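Local atomic coordinates of putative rhamnosidase (Streptomyces avermitilis, PDB entry 3W5M), a protein that hydrolyses terminal non-reducing alpha-L-rhamnose from substrates such as citrus flavonoids and gum arabic, and carries a calcium-dependent rhamnose-binding module. Residues 45-51 with 85-90; 57-61 with 75-79; 138-144 with 281-287; 157-161 with 257-263. The contacts are given in a common frame with arbitrary orientation. Numbering follows the deposited sequence.

Contact 1. Residues 45-51 with 85-90; sequences VRVASSA and RYFWSV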
# COMPACT_ATOMS: atom_id res chain seq x y z
N VAL A 45 27.48 -3.72 -25.19
CA VAL A 45 27.56 -3.46 -23.77
C VAL A 45 28.89 -3.92 -23.19
O VAL A 45 29.36 -5.00 -23.49
CB VAL A 45 26.40 -4.14 -23.00
CG1 VAL A 45 26.58 -3.97 -21.49
CG2 VAL A 45 25.05 -3.62 -23.49
N ARG A 46 29.49 -3.08 -22.36
CA ARG A 46 30.67 -3.51 -21.61
C ARG A 46 30.42 -3.37 -20.14
O ARG A 46 29.76 -2.42 -19.72
CB ARG A 46 31.87 -2.64 -21.96
CG ARG A 46 32.37 -2.82 -23.36
CD ARG A 46 33.45 -1.78 -23.57
NE ARG A 46 34.24 -2.08 -24.76
CZ ARG A 46 35.19 -1.28 -25.23
NH1 ARG A 46 35.46 -0.12 -24.62
NH2 ARG A 46 35.84 -1.65 -26.31
N VAL A 47 30.95 -4.31 -19.36
CA VAL A 47 30.84 -4.32 -17.92
C VAL A 47 32.24 -4.57 -17.36
O VAL A 47 32.95 -5.44 -17.87
CB VAL A 47 29.89 -5.45 -17.41
CG1 VAL A 47 29.67 -5.34 -15.91
CG2 VAL A 47 28.57 -5.46 -18.16
N ALA A 48 32.60 -3.82 -16.33
CA ALA A 48 33.92 -3.87 -15.73
C ALA A 48 33.88 -3.54 -14.24
O ALA A 48 32.85 -3.05 -13.72
CB ALA A 48 34.85 -2.91 -16.48
N SER A 49 34.98 -3.82 -13.54
CA SER A 49 35.03 -3.64 -12.09
C SER A 49 35.33 -2.20 -11.69
O SER A 49 35.30 -1.86 -10.51
CB SER A 49 36.07 -4.61 -11.48
OG SER A 49 37.38 -4.22 -11.84
N SER A 50 35.59 -1.33 -12.67
CA SER A 50 35.76 0.09 -12.41
C SER A 50 35.34 0.90 -13.64
O SER A 50 35.26 0.35 -14.74
CB SER A 50 37.21 0.42 -12.03
OG SER A 50 38.02 0.36 -13.18
N ALA A 51 35.08 2.19 -13.44
CA ALA A 51 34.65 3.07 -14.52
C ALA A 51 35.74 3.22 -15.58
O ALA A 51 35.46 3.09 -16.77
CB ALA A 51 34.21 4.43 -13.98
N ARG A 85 30.17 -4.08 -6.98
CA ARG A 85 29.74 -3.00 -7.88
C ARG A 85 30.20 -3.27 -9.33
O ARG A 85 31.39 -3.53 -9.58
CB ARG A 85 30.20 -1.63 -7.36
CG ARG A 85 29.73 -0.45 -8.21
CD ARG A 85 29.94 0.88 -7.49
NE ARG A 85 29.09 0.97 -6.31
CZ ARG A 85 28.76 2.10 -5.68
NH1 ARG A 85 29.27 3.26 -6.09
NH2 ARG A 85 27.95 2.04 -4.62
N TYR A 86 29.26 -3.27 -10.26
CA TYR A 86 29.54 -3.48 -11.67
C TYR A 86 29.33 -2.21 -12.45
O TYR A 86 28.23 -1.65 -12.47
CB TYR A 86 28.67 -4.59 -12.25
CG TYR A 86 29.03 -5.95 -11.68
CD1 TYR A 86 30.09 -6.68 -12.23
CD2 TYR A 86 28.38 -6.47 -10.57
CE1 TYR A 86 30.45 -7.92 -11.70
CE2 TYR A 86 28.74 -7.71 -10.04
CZ TYR A 86 29.77 -8.43 -10.61
OH TYR A 86 30.13 -9.66 -10.11
N PHE A 87 30.39 -1.75 -13.12
CA PHE A 87 30.30 -0.55 -13.94
C PHE A 87 29.96 -0.95 -15.36
O PHE A 87 30.36 -2.04 -15.83
CB PHE A 87 31.58 0.27 -13.86
CG PHE A 87 31.82 0.89 -12.53
CD1 PHE A 87 32.44 0.17 -11.52
CD2 PHE A 87 31.41 2.20 -12.26
CE1 PHE A 87 32.66 0.74 -10.28
CE2 PHE A 87 31.63 2.78 -11.02
CZ PHE A 87 32.26 2.05 -10.03
N TRP A 88 29.14 -0.15 -16.02
CA TRP A 88 28.75 -0.46 -17.37
C TRP A 88 28.55 0.75 -18.24
O TRP A 88 28.34 1.86 -17.78
CB TRP A 88 27.53 -1.39 -17.43
CG TRP A 88 26.21 -0.72 -17.10
CD1 TRP A 88 25.80 -0.30 -15.88
CD2 TRP A 88 25.16 -0.40 -18.02
NE1 TRP A 88 24.55 0.29 -15.99
CE2 TRP A 88 24.13 0.21 -17.29
CE3 TRP A 88 24.99 -0.60 -19.40
CZ2 TRP A 88 22.93 0.63 -17.88
CZ3 TRP A 88 23.80 -0.16 -20.01
CH2 TRP A 88 22.78 0.44 -19.23
N SER A 89 28.60 0.49 -19.53
CA SER A 89 28.51 1.49 -20.54
C SER A 89 27.97 0.79 -21.76
O SER A 89 28.22 -0.39 -21.97
CB SER A 89 29.89 2.07 -20.82
OG SER A 89 29.79 3.26 -21.57
N VAL A 90 27.23 1.52 -22.57
CA VAL A 90 26.71 0.99 -23.83
C VAL A 90 26.92 2.04 -24.94
O VAL A 90 27.01 3.26 -24.67
CB VAL A 90 25.21 0.60 -23.71
CG1 VAL A 90 24.33 1.80 -23.37
CG2 VAL A 90 24.70 -0.09 -24.95
O HOH W 1 33.78 -3.38 -8.80
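The phenyl ring of F87 lies against the turn that follows strand 40-48. The backbone N of A51 sits over one face of the ring, 3.6 Å from F87 CG, while A51 CB reaches F87 CD2 at 4.0 Å and S50 CA comes to 3.4 Å from F87 CD1. F87 gives up more surface here than any other residue, because the chain bends across its ring just where strand pairing ends. Behind that bend the two strands run antiparallel, their axes 4.6 Å apart. R46 and S89 form one hydrogen-bonded pair (R46 N to S89 O 3.0 Å, S89 N to R46 O 3.1 Å), and A48 and F87 form the next (A48 N to F87 O 2.9 Å, F87 N to A48 O 2.8 Å). Past the last pair a water takes over, donating to S49 O at 2.7 Å and to R85 O at 2.5 Å. The non-hydrogen-bonded pairs V45-V90 and V47-W88 put their side chains on the other face of the sheet: V45 CG2 meets V90 CG2 at 3.8 Å, and V47 CG2 meets W88 CB at 4.3 Å. Beside them V47 CG1 packs on Y86 CB at 3.9 Å. This buried face packs on L27 and W29 of strand 26-32, in the facing sheet. Two central strands pairing in one sheet, with an apolar face turned to a second, are what the N-terminal immunoglobulin-like beta-sandwich is built from.

Contact 2. Residues 57-61 with 75-79; sequences PDVWD and YAGPP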
# COMPACT_ATOMS: atom_id res chain seq x y z
N PRO A 57 37.54 -4.05 -20.59
CA PRO A 57 36.56 -4.60 -19.63
C PRO A 57 36.91 -6.00 -19.15
O PRO A 57 37.15 -6.89 -19.95
CB PRO A 57 35.26 -4.64 -20.45
CG PRO A 57 35.71 -4.75 -21.87
CD PRO A 57 36.95 -3.90 -21.94
N ASP A 58 36.91 -6.18 -17.83
CA ASP A 58 37.26 -7.45 -17.21
C ASP A 58 36.05 -8.32 -16.84
O ASP A 58 36.23 -9.46 -16.42
CB ASP A 58 38.12 -7.23 -15.96
CG ASP A 58 37.45 -6.34 -14.93
OD1 ASP A 58 36.33 -5.85 -15.19
OD2 ASP A 58 38.05 -6.13 -13.86
N VAL A 59 34.82 -7.80 -16.97
CA VAL A 59 33.64 -8.64 -16.64
C VAL A 59 32.96 -9.15 -17.91
O VAL A 59 32.85 -10.34 -18.13
CB VAL A 59 32.66 -7.89 -15.68
CG1 VAL A 59 31.44 -8.72 -15.34
CG2 VAL A 59 33.38 -7.45 -14.41
N TRP A 60 32.52 -8.24 -18.78
CA TRP A 60 31.80 -8.63 -19.98
C TRP A 60 31.99 -7.61 -21.09
O TRP A 60 32.14 -6.42 -20.84
CB TRP A 60 30.30 -8.77 -19.70
CG TRP A 60 29.46 -9.37 -20.81
CD1 TRP A 60 29.76 -10.48 -21.58
CD2 TRP A 60 28.15 -8.95 -21.22
NE1 TRP A 60 28.73 -10.74 -22.45
CE2 TRP A 60 27.73 -9.82 -22.25
CE3 TRP A 60 27.29 -7.91 -20.82
CZ2 TRP A 60 26.50 -9.68 -22.89
CZ3 TRP A 60 26.07 -7.76 -21.46
CH2 TRP A 60 25.68 -8.65 -22.49
N ASP A 61 31.99 -8.11 -22.31
CA ASP A 61 31.90 -7.31 -23.50
C ASP A 61 31.04 -8.09 -24.46
O ASP A 61 31.48 -9.10 -24.98
CB ASP A 61 33.29 -7.07 -24.12
CG ASP A 61 33.26 -6.06 -25.25
OD1 ASP A 61 32.24 -5.99 -26.00
OD2 ASP A 61 34.25 -5.32 -25.39
N TYR A 75 21.51 -8.67 -19.01
CA TYR A 75 22.92 -9.02 -18.83
C TYR A 75 23.15 -10.47 -19.22
O TYR A 75 22.44 -11.37 -18.76
CB TYR A 75 23.32 -8.82 -17.39
CG TYR A 75 24.72 -9.30 -17.07
CD1 TYR A 75 25.84 -8.55 -17.43
CD2 TYR A 75 24.93 -10.52 -16.41
CE1 TYR A 75 27.12 -8.99 -17.14
CE2 TYR A 75 26.21 -10.99 -16.12
CZ TYR A 75 27.30 -10.22 -16.48
OH TYR A 75 28.57 -10.66 -16.18
N ALA A 76 24.15 -10.71 -20.07
CA ALA A 76 24.43 -12.11 -20.49
C ALA A 76 25.91 -12.43 -20.47
O ALA A 76 26.41 -13.20 -21.29
CB ALA A 76 23.81 -12.41 -21.86
N GLY A 77 26.63 -11.87 -19.51
CA GLY A 77 28.02 -12.23 -19.29
C GLY A 77 28.19 -13.29 -18.22
O GLY A 77 27.23 -13.98 -17.88
N PRO A 78 29.41 -13.43 -17.67
CA PRO A 78 29.74 -14.43 -16.66
C PRO A 78 28.95 -14.22 -15.37
O PRO A 78 28.52 -13.10 -15.09
CB PRO A 78 31.25 -14.23 -16.45
CG PRO A 78 31.73 -13.64 -17.74
CD PRO A 78 30.61 -12.73 -18.17
N PRO A 79 28.71 -15.29 -14.59
CA PRO A 79 27.87 -15.16 -13.38
C PRO A 79 28.33 -14.02 -12.47
O PRO A 79 29.52 -13.91 -12.18
CB PRO A 79 28.09 -16.50 -12.69
CG PRO A 79 28.34 -17.45 -13.81
CD PRO A 79 29.21 -16.67 -14.75
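A glycine CA lies almost squarely on a tryptophan: G77 CA is 3.4 Å from the centroid of the W60 five-membered ring and only 13° off the ring normal, a close CH-pi contact. The fit depends on the missing side chain, since a CB at G77 would point toward the indole and fall 2.6 Å from W60 CG, a clash. The neighbouring residues extend the cover. A76 N also lies over a face of the indole, 3.5 Å from W60 CH2, and A76 CB touches W60 CZ2 at 4.0 Å; Y75 CD1 approaches W60 CE3 at 3.7 Å, with the two ring planes inclined at 71°. W60 sits at the start of the edge strand 60-66 of the immunoglobulin-like domain, where V59 and W60 both face V47 of strand 40-48 in a classic beta bulge. The segment 75-79 is the loop that leaves strand 73-74, so the contact brings this loop against an edge strand of the sheet. No hydrogen bond joins the two segments, and the remaining touches are packing: V59 O lies 3.3 Å from P78 CD, and V59 CG1 rests 3.6 Å from Y75 OH. That hydroxyl is bonded within its own segment, donating to P78 O at 2.7 Å, which ties the Y75 side chain across the bend of the loop, while Y75 O accepts a hydrogen bond from H24.

Contact 3. Residues 138-144 with 281-287; sequences SSWIWFP and AKVAAAW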
# COMPACT_ATOMS: atom_id res chain seq x y z
N SER A 138 -3.67 -15.23 37.58
CA SER A 138 -4.92 -14.67 38.05
C SER A 138 -6.08 -15.64 37.81
O SER A 138 -5.92 -16.71 37.20
CB SER A 138 -5.20 -13.33 37.37
OG SER A 138 -6.19 -12.66 38.12
N SER A 139 -7.24 -15.26 38.32
CA SER A 139 -8.45 -16.07 38.18
C SER A 139 -9.59 -15.24 37.66
O SER A 139 -9.70 -14.04 38.01
CB SER A 139 -8.83 -16.62 39.54
OG SER A 139 -7.81 -17.48 39.99
N TRP A 140 -10.44 -15.85 36.83
CA TRP A 140 -11.71 -15.25 36.46
C TRP A 140 -12.64 -15.39 37.65
O TRP A 140 -12.78 -16.49 38.18
CB TRP A 140 -12.36 -15.97 35.29
CG TRP A 140 -11.59 -15.86 34.01
CD1 TRP A 140 -10.60 -16.68 33.59
CD2 TRP A 140 -11.80 -14.90 32.97
NE1 TRP A 140 -10.14 -16.27 32.36
CE2 TRP A 140 -10.86 -15.18 31.95
CE3 TRP A 140 -12.69 -13.83 32.80
CZ2 TRP A 140 -10.79 -14.44 30.76
CZ3 TRP A 140 -12.60 -13.08 31.64
CH2 TRP A 140 -11.66 -13.39 30.62
N ILE A 141 -13.24 -14.28 38.09
CA ILE A 141 -14.12 -14.32 39.24
C ILE A 141 -15.51 -13.79 38.92
O ILE A 141 -15.71 -13.04 37.95
CB ILE A 141 -13.53 -13.60 40.49
CG1 ILE A 141 -13.29 -12.11 40.25
CG2 ILE A 141 -12.25 -14.26 40.91
CD1 ILE A 141 -13.08 -11.34 41.54
N TRP A 142 -16.49 -14.20 39.75
CA TRP A 142 -17.84 -13.67 39.66
C TRP A 142 -18.45 -13.72 41.03
O TRP A 142 -17.81 -14.13 41.99
CB TRP A 142 -18.66 -14.52 38.65
CG TRP A 142 -19.89 -13.87 38.19
CD1 TRP A 142 -21.18 -14.29 38.43
CD2 TRP A 142 -19.99 -12.70 37.36
NE1 TRP A 142 -22.07 -13.45 37.81
CE2 TRP A 142 -21.38 -12.46 37.15
CE3 TRP A 142 -19.06 -11.83 36.79
CZ2 TRP A 142 -21.86 -11.36 36.41
CZ3 TRP A 142 -19.54 -10.74 36.03
CH2 TRP A 142 -20.93 -10.53 35.85
N PHE A 143 -19.70 -13.27 41.14
CA PHE A 143 -20.48 -13.50 42.34
C PHE A 143 -20.72 -15.02 42.54
O PHE A 143 -20.85 -15.76 41.54
CB PHE A 143 -21.80 -12.72 42.27
CG PHE A 143 -22.64 -12.87 43.52
CD1 PHE A 143 -22.40 -12.06 44.62
CD2 PHE A 143 -23.58 -13.90 43.62
CE1 PHE A 143 -23.14 -12.22 45.78
CE2 PHE A 143 -24.31 -14.08 44.79
CZ PHE A 143 -24.09 -13.24 45.87
N PRO A 144 -20.74 -15.49 43.81
CA PRO A 144 -20.94 -16.93 44.04
C PRO A 144 -22.38 -17.33 43.78
O PRO A 144 -23.17 -17.48 44.72
CB PRO A 144 -20.57 -17.11 45.53
CG PRO A 144 -20.80 -15.75 46.13
CD PRO A 144 -20.33 -14.80 45.05
N ALA A 281 -16.00 -13.36 46.65
CA ALA A 281 -16.13 -13.67 45.24
C ALA A 281 -15.78 -15.14 45.01
O ALA A 281 -14.99 -15.74 45.77
CB ALA A 281 -15.23 -12.77 44.40
N LYS A 282 -16.38 -15.72 43.97
CA LYS A 282 -16.12 -17.10 43.57
C LYS A 282 -15.21 -17.12 42.34
O LYS A 282 -15.44 -16.38 41.38
CB LYS A 282 -17.45 -17.77 43.22
CG LYS A 282 -17.32 -19.25 42.84
CD LYS A 282 -18.63 -19.76 42.27
CE LYS A 282 -18.42 -21.10 41.55
NZ LYS A 282 -17.65 -22.06 42.38
N VAL A 283 -14.20 -17.99 42.38
CA VAL A 283 -13.37 -18.22 41.19
C VAL A 283 -14.25 -19.02 40.22
O VAL A 283 -14.78 -20.11 40.57
CB VAL A 283 -12.08 -18.99 41.53
CG1 VAL A 283 -11.33 -19.41 40.26
CG2 VAL A 283 -11.17 -18.16 42.43
N ALA A 284 -14.44 -18.46 39.02
CA ALA A 284 -15.18 -19.13 37.94
C ALA A 284 -14.26 -20.09 37.16
O ALA A 284 -14.70 -21.16 36.72
CB ALA A 284 -15.81 -18.09 36.99
N ALA A 285 -13.00 -19.69 36.99
CA ALA A 285 -11.96 -20.50 36.33
C ALA A 285 -10.62 -19.83 36.54
O ALA A 285 -10.55 -18.59 36.55
CB ALA A 285 -12.21 -20.59 34.83
N ALA A 286 -9.57 -20.63 36.67
CA ALA A 286 -8.22 -20.10 36.65
C ALA A 286 -7.95 -19.58 35.23
O ALA A 286 -8.62 -19.98 34.25
CB ALA A 286 -7.20 -21.17 37.03
N TRP A 287 -6.97 -18.69 35.10
CA TRP A 287 -6.62 -18.23 33.78
C TRP A 287 -6.23 -19.43 32.92
O TRP A 287 -5.50 -20.31 33.36
CB TRP A 287 -5.47 -17.25 33.83
CG TRP A 287 -5.08 -16.78 32.49
CD1 TRP A 287 -5.67 -15.81 31.74
CD2 TRP A 287 -3.99 -17.29 31.70
NE1 TRP A 287 -5.00 -15.68 30.53
CE2 TRP A 287 -3.98 -16.58 30.49
CE3 TRP A 287 -3.04 -18.30 31.90
CZ2 TRP A 287 -3.02 -16.82 29.48
CZ3 TRP A 287 -2.09 -18.55 30.89
CH2 TRP A 287 -2.09 -17.80 29.70
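W140 O accepts two amides at once: A284 N at 2.7 Å and, weakly, A285 N at 3.4 Å. This is a classic beta bulge, in which A284 and A285 both face W140 and the register shifts by one, and it interrupts a two-stranded antiparallel sheet within the CBM67 module. W140 N completes the bulge by donating to A285 O at 2.8 Å. Beyond it on one side, W142 and K282 exchange two bonds of 2.9 Å (W142 N to K282 O, K282 N to W142 O); on the other, W287 N closes the far end on S138 O at 3.1 Å. Side chains then fill in around this backbone. I141 CD1 meets A281 CB at 3.9 Å, on a face that continues onto F159 and W236. W140 stacks on W292, and its side chain lies about 4 Å from that of W203, a rhamnose-binding residue; the W142 side chain is about 4 Å from that of the calcium ligand N228. The paired strands thus contribute to the surroundings of the sugar and calcium site, although the W142 side chain stays about 8 Å from the ion. At the outer end P144 CB packs on K282 CB at 3.9 Å.

Contact 4. Residues 157-161 with 257-263; sequences RWFRR and WKSTDHE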
# COMPACT_ATOMS: atom_id res chain seq x y z
N ARG A 157 -22.90 -7.41 38.71
CA ARG A 157 -22.41 -7.78 40.05
C ARG A 157 -21.33 -6.78 40.46
O ARG A 157 -20.73 -6.12 39.61
CB ARG A 157 -21.88 -9.21 40.08
CG ARG A 157 -22.93 -10.23 39.62
CD ARG A 157 -24.02 -10.37 40.66
NE ARG A 157 -25.04 -11.36 40.32
CZ ARG A 157 -26.33 -11.08 40.06
NH1 ARG A 157 -26.78 -9.83 40.07
NH2 ARG A 157 -27.19 -12.09 39.81
N TRP A 158 -21.14 -6.64 41.77
CA TRP A 158 -20.24 -5.62 42.32
C TRP A 158 -19.16 -6.30 43.16
O TRP A 158 -19.44 -7.32 43.83
CB TRP A 158 -21.06 -4.62 43.15
CG TRP A 158 -22.04 -3.83 42.31
CD1 TRP A 158 -21.81 -2.61 41.73
CD2 TRP A 158 -23.37 -4.21 41.93
NE1 TRP A 158 -22.92 -2.21 41.02
CE2 TRP A 158 -23.89 -3.18 41.12
CE3 TRP A 158 -24.18 -5.34 42.20
CZ2 TRP A 158 -25.18 -3.23 40.57
CZ3 TRP A 158 -25.45 -5.40 41.65
CH2 TRP A 158 -25.94 -4.34 40.84
N PHE A 159 -17.95 -5.74 43.14
CA PHE A 159 -16.77 -6.35 43.76
C PHE A 159 -15.91 -5.29 44.42
O PHE A 159 -15.74 -4.20 43.84
CB PHE A 159 -15.91 -7.03 42.70
CG PHE A 159 -16.67 -8.08 41.91
CD1 PHE A 159 -17.48 -7.67 40.85
CD2 PHE A 159 -16.64 -9.43 42.26
CE1 PHE A 159 -18.23 -8.60 40.13
CE2 PHE A 159 -17.38 -10.36 41.53
CZ PHE A 159 -18.17 -9.95 40.48
N ARG A 160 -15.36 -5.66 45.57
CA ARG A 160 -14.43 -4.80 46.31
C ARG A 160 -13.25 -5.58 46.83
O ARG A 160 -13.38 -6.76 47.20
CB ARG A 160 -15.14 -4.17 47.51
CG ARG A 160 -16.08 -3.02 47.18
CD ARG A 160 -16.83 -2.48 48.42
NE ARG A 160 -15.94 -2.19 49.55
CZ ARG A 160 -15.37 -1.00 49.77
NH1 ARG A 160 -15.59 0.01 48.95
NH2 ARG A 160 -14.60 -0.83 50.85
N ARG A 161 -12.11 -4.89 46.92
CA ARG A 161 -10.96 -5.43 47.62
C ARG A 161 -10.10 -4.29 48.13
O ARG A 161 -9.81 -3.34 47.44
CB ARG A 161 -10.11 -6.38 46.77
CG ARG A 161 -9.05 -7.12 47.58
CD ARG A 161 -8.28 -8.15 46.79
NE ARG A 161 -7.10 -8.61 47.53
CZ ARG A 161 -6.26 -9.54 47.09
NH1 ARG A 161 -6.47 -10.12 45.92
NH2 ARG A 161 -5.23 -9.89 47.84
N TRP A 257 -11.44 -11.13 47.15
CA TRP A 257 -12.35 -10.03 46.82
C TRP A 257 -13.70 -10.34 47.40
O TRP A 257 -14.09 -11.51 47.47
CB TRP A 257 -12.52 -9.86 45.31
CG TRP A 257 -11.31 -9.28 44.61
CD1 TRP A 257 -10.07 -9.86 44.47
CD2 TRP A 257 -11.25 -8.03 43.93
NE1 TRP A 257 -9.25 -9.03 43.75
CE2 TRP A 257 -9.95 -7.90 43.41
CE3 TRP A 257 -12.18 -6.99 43.72
CZ2 TRP A 257 -9.54 -6.75 42.69
CZ3 TRP A 257 -11.78 -5.86 43.00
CH2 TRP A 257 -10.47 -5.75 42.51
N LYS A 258 -14.41 -9.30 47.81
CA LYS A 258 -15.81 -9.43 48.26
C LYS A 258 -16.71 -9.12 47.08
O LYS A 258 -16.35 -8.30 46.24
CB LYS A 258 -16.11 -8.45 49.40
CG LYS A 258 -15.41 -8.75 50.71
CD LYS A 258 -15.88 -10.09 51.28
CE LYS A 258 -15.72 -10.16 52.80
NZ LYS A 258 -16.87 -9.56 53.53
N SER A 259 -17.87 -9.77 47.02
CA SER A 259 -18.83 -9.52 45.96
C SER A 259 -20.26 -9.37 46.48
O SER A 259 -20.59 -9.92 47.52
CB SER A 259 -18.77 -10.63 44.91
OG SER A 259 -19.69 -10.30 43.85
N THR A 260 -21.10 -8.65 45.73
CA THR A 260 -22.53 -8.62 46.06
C THR A 260 -23.40 -8.67 44.83
O THR A 260 -22.96 -8.24 43.76
CB THR A 260 -22.93 -7.40 46.93
OG1 THR A 260 -24.25 -7.61 47.43
CG2 THR A 260 -22.86 -6.09 46.12
N ASP A 261 -24.61 -9.21 44.98
CA ASP A 261 -25.60 -9.28 43.90
C ASP A 261 -26.79 -8.32 44.01
O ASP A 261 -27.75 -8.44 43.25
CB ASP A 261 -26.12 -10.72 43.72
CG ASP A 261 -26.83 -11.28 44.99
OD1 ASP A 261 -26.75 -10.67 46.08
OD2 ASP A 261 -27.47 -12.36 44.89
N HIS A 262 -26.75 -7.38 44.97
CA HIS A 262 -27.79 -6.34 45.07
C HIS A 262 -27.07 -5.02 44.93
O HIS A 262 -26.05 -4.80 45.62
CB HIS A 262 -28.50 -6.38 46.44
CG HIS A 262 -29.09 -7.71 46.76
ND1 HIS A 262 -30.21 -8.20 46.12
CD2 HIS A 262 -28.72 -8.66 47.65
CE1 HIS A 262 -30.50 -9.40 46.60
NE2 HIS A 262 -29.61 -9.70 47.53
N GLU A 263 -27.57 -4.16 44.05
CA GLU A 263 -26.98 -2.85 43.86
C GLU A 263 -26.64 -2.15 45.19
O GLU A 263 -27.52 -1.93 46.03
CB GLU A 263 -27.86 -1.95 43.01
CG GLU A 263 -27.12 -0.68 42.63
CD GLU A 263 -27.98 0.30 41.88
OE1 GLU A 263 -28.93 -0.15 41.21
OE2 GLU A 263 -27.69 1.52 41.95
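Four backbone amides are paired off between these antiparallel strands. W158 and T260 exchange W158 N to T260 O (3.1 Å) and T260 N to W158 O (2.9 Å); R160 and K258 exchange R160 N to K258 O (2.9 Å) and K258 N to R160 O (2.8 Å). W158 O takes a second donor, S259 OG at 3.0 Å, so the buried serine hydroxyl is satisfied by the strand opposite; S259 OG also lies over one face of the F159 ring, 3.3 Å from F159 CE2. The long polar side chains find partners beyond the pair. R160 forms a salt bridge with D275 and donates to the carbonyls of E270 and W268, K258 NZ reaches the carbonyls of W278 and D275, R157 pairs with E145, and W257 NE1 donates to F252 O. Aromatic surfaces accept aliphatic hydrogens: R161 CD is 3.5 Å from the centroid of the W257 five-membered ring, and E263 CA is 3.7 Å from that of the W158 six-membered ring. Strand 258-260 thus joins the edge of a five-stranded CBM67 sheet by main-chain bonds, while R160, its charge met by D275, and K258, held through carbonyl oxygens, fasten the segment leading to strand 282-286 against that sheet.

From the N terminus, contact 1 closes the chain between strands 40-48 and 85-94 of the immunoglobulin-like domain; nested inside it, contact 2 brings the start of strand 60-66 against loop 75-79. Strands 40-48 and 60-66 are neighbours in one sheet, so the two contacts touch, V47 N lying 2.8 Å from W60 O. The chain then passes to the carbohydrate-binding module, on the opposite side of the molecule's centre, about 73 Å away between the centres of contacts 1 and 3. There contact 3 joins the two ends of a long excursion, and contact 4 closes within it. Those two meet where A281 N lies 2.8 Å from W257 O and F143 packs on S259, tying the two-stranded sheet to the five-stranded one.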